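Local coordinates for heparin binding protein (Homo sapiens, PDB 1A7S) that binds heparin, kills many Gram-negative bacteria and attracts monocytes and fibroblasts, as a neutrophil granule homologue of the serine proteases, at residues N88-L93 with D211-V216. Numbering follows the deposited sequence.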
loop_
_atom_site.group_PDB
_atom_site.type_symbol
_atom_site.label_atom_id
_atom_site.label_comp_id
_atom_site.label_asym_id
_atom_site.label_seq_id
_atom_site.Cartn_x
_atom_site.Cartn_y
_atom_site.Cartn_z
ATOM N N ASN A 88 -13.596 -2.564 3.980
ATOM C CA ASN A 88 -12.951 -1.507 4.741
ATOM C C ASN A 88 -11.563 -1.889 5.132
ATOM O O ASN A 88 -11.127 -1.728 6.263
ATOM C CB ASN A 88 -13.813 -1.101 5.900
ATOM C CG ASN A 88 -15.180 -0.525 5.537
ATOM O OD1 ASN A 88 -15.538 -0.370 4.402
ATOM N ND2 ASN A 88 -15.909 -0.192 6.607
ATOM N N ASP A 89 -10.820 -2.428 4.157
ATOM C CA ASP A 89 -9.480 -2.972 4.365
ATOM C C ASP A 89 -8.439 -1.877 4.342
ATOM O O ASP A 89 -7.741 -1.645 3.372
ATOM C CB ASP A 89 -9.184 -4.064 3.352
ATOM C CG ASP A 89 -7.890 -4.821 3.706
ATOM O OD1 ASP A 89 -7.340 -4.514 4.793
ATOM O OD2 ASP A 89 -7.511 -5.698 2.942
ATOM N N LEU A 90 -8.332 -1.195 5.477
ATOM C CA LEU A 90 -7.584 0.046 5.571
ATOM C C LEU A 90 -7.114 0.207 7.029
ATOM O O LEU A 90 -7.880 0.070 7.972
ATOM C CB LEU A 90 -8.403 1.208 5.144
ATOM C CG LEU A 90 -7.753 2.643 5.289
ATOM C CD1 LEU A 90 -6.719 2.723 4.297
ATOM C CD2 LEU A 90 -8.867 3.686 5.118
ATOM N N MET A 91 -5.817 0.476 7.180
ATOM C CA MET A 91 -5.242 0.667 8.498
ATOM C C MET A 91 -4.275 1.814 8.448
ATOM O O MET A 91 -3.487 1.871 7.489
ATOM C CB MET A 91 -4.575 -0.615 8.981
ATOM C CG MET A 91 -4.047 -0.453 10.434
ATOM S SD MET A 91 -3.788 -1.905 11.226
ATOM C CE MET A 91 -5.365 -2.699 11.421
ATOM N N LEU A 92 -4.284 2.667 9.434
ATOM C CA LEU A 92 -3.303 3.720 9.582
ATOM C C LEU A 92 -2.391 3.367 10.756
ATOM O O LEU A 92 -2.871 3.074 11.842
ATOM C CB LEU A 92 -3.994 5.082 9.831
ATOM C CG LEU A 92 -4.945 5.497 8.715
ATOM C CD1 LEU A 92 -5.419 6.961 8.978
ATOM C CD2 LEU A 92 -4.402 5.392 7.341
ATOM N N LEU A 93 -1.110 3.474 10.472
ATOM C CA LEU A 93 -0.064 3.188 11.480
ATOM C C LEU A 93 0.551 4.542 11.870
ATOM O O LEU A 93 1.102 5.243 11.056
ATOM C CB LEU A 93 1.004 2.310 10.848
ATOM C CG LEU A 93 0.598 1.014 10.159
ATOM C CD1 LEU A 93 1.768 0.285 9.563
ATOM C CD2 LEU A 93 -0.205 0.137 11.090
ATOM N N ASP A 211 -12.329 11.531 4.829
ATOM C CA ASP A 211 -12.703 12.271 6.032
ATOM C C ASP A 211 -12.280 11.480 7.277
ATOM O O ASP A 211 -11.810 12.072 8.273
ATOM C CB ASP A 211 -14.217 12.525 6.075
ATOM C CG ASP A 211 -14.718 13.494 5.022
ATOM O OD1 ASP A 211 -13.937 14.134 4.324
ATOM O OD2 ASP A 211 -15.978 13.623 4.979
ATOM N N TRP A 212 -12.471 10.159 7.256
ATOM C CA TRP A 212 -12.035 9.363 8.430
ATOM C C TRP A 212 -10.543 9.403 8.619
ATOM O O TRP A 212 -10.040 9.613 9.725
ATOM C CB TRP A 212 -12.569 7.920 8.274
ATOM C CG TRP A 212 -12.027 7.048 9.402
ATOM C CD1 TRP A 212 -12.519 6.872 10.618
ATOM C CD2 TRP A 212 -10.833 6.258 9.319
ATOM N NE1 TRP A 212 -11.755 6.070 11.379
ATOM C CE2 TRP A 212 -10.694 5.648 10.585
ATOM C CE3 TRP A 212 -9.904 5.999 8.327
ATOM C CZ2 TRP A 212 -9.651 4.784 10.898
ATOM C CZ3 TRP A 212 -8.835 5.140 8.648
ATOM C CH2 TRP A 212 -8.729 4.589 9.934
ATOM N N ILE A 213 -9.783 9.294 7.528
ATOM C CA ILE A 213 -8.325 9.415 7.565
ATOM C C ILE A 213 -7.913 10.747 8.180
ATOM O O ILE A 213 -7.058 10.837 9.052
ATOM C CB ILE A 213 -7.753 9.241 6.137
ATOM C CG1 ILE A 213 -7.836 7.805 5.634
ATOM C CG2 ILE A 213 -6.282 9.717 6.103
ATOM C CD1 ILE A 213 -7.546 7.569 4.195
ATOM N N ASP A 214 -8.570 11.836 7.705
ATOM C CA ASP A 214 -8.224 13.166 8.237
ATOM C C ASP A 214 -8.469 13.226 9.735
ATOM O O ASP A 214 -7.713 13.895 10.473
ATOM C CB ASP A 214 -9.047 14.230 7.544
ATOM C CG ASP A 214 -8.615 14.538 6.143
ATOM O OD1 ASP A 214 -7.598 14.002 5.666
ATOM O OD2 ASP A 214 -9.357 15.331 5.514
ATOM N N GLY A 215 -9.502 12.569 10.223
ATOM C CA GLY A 215 -9.748 12.563 11.669
ATOM C C GLY A 215 -8.550 11.941 12.416
ATOM O O GLY A 215 -8.088 12.465 13.410
ATOM N N VAL A 216 -8.091 10.799 11.874
ATOM C CA VAL A 216 -6.920 10.175 12.515
ATOM C C VAL A 216 -5.711 11.045 12.488
ATOM O O VAL A 216 -5.007 11.239 13.491
ATOM C CB VAL A 216 -6.641 8.792 11.914
ATOM C CG1 VAL A 216 -5.359 8.197 12.454
ATOM C CG2 VAL A 216 -7.819 7.853 12.123
#
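Leu90 and Leu92 pack against Trp212, Ile213 and Val216 in a wholly apolar contact that seats the C-terminal helix 210-218 on the outside of the N-terminal barrel. Leu92 does most of the work. Its CD1 methyl sits between Ile213 and Val216, 3.7 Å from CB of Val216 and 4.1 Å from CG2 of Ile213, and Leu92 and Trp212 reach toward each other tip to tip, with CG and CD1 of the leucine against CZ3 of the indole. With CG of Trp212 anti to the backbone N (chi1 175°), the ring swings off the helix toward the strand, and its six-membered part reaches both leucines, which meet it obliquely. Leu90 slides past the indole in the opposite direction, CD2 coming within 3.8 Å of Trp212 CZ3; the same methyl reaches the far end of Ile213, 4.2 Å from CD1. Back on the helix, Val216 CG2 rests on one face of the indole, 3.8 Å above its plane and toward the rim, one turn along from Trp212. This is the chymotrypsin fold of peptidase S1: a closing helix laid against the six-stranded barrel to which strand 91-95 belongs. The axes of strand 91-93 and helix segment 211-216 lie 22° from parallel and come no closer than 10.3 Å, a gap bridged by side chains. Met37 touches both leucines, while Ile31 of strand 23-32 touches both Leu92 and Ile213. Just before the strand, Asp89 centres an inverse gamma turn, and its OD2 is hydrogen-bonded to the hydroxyls of Ser41 and Ser190.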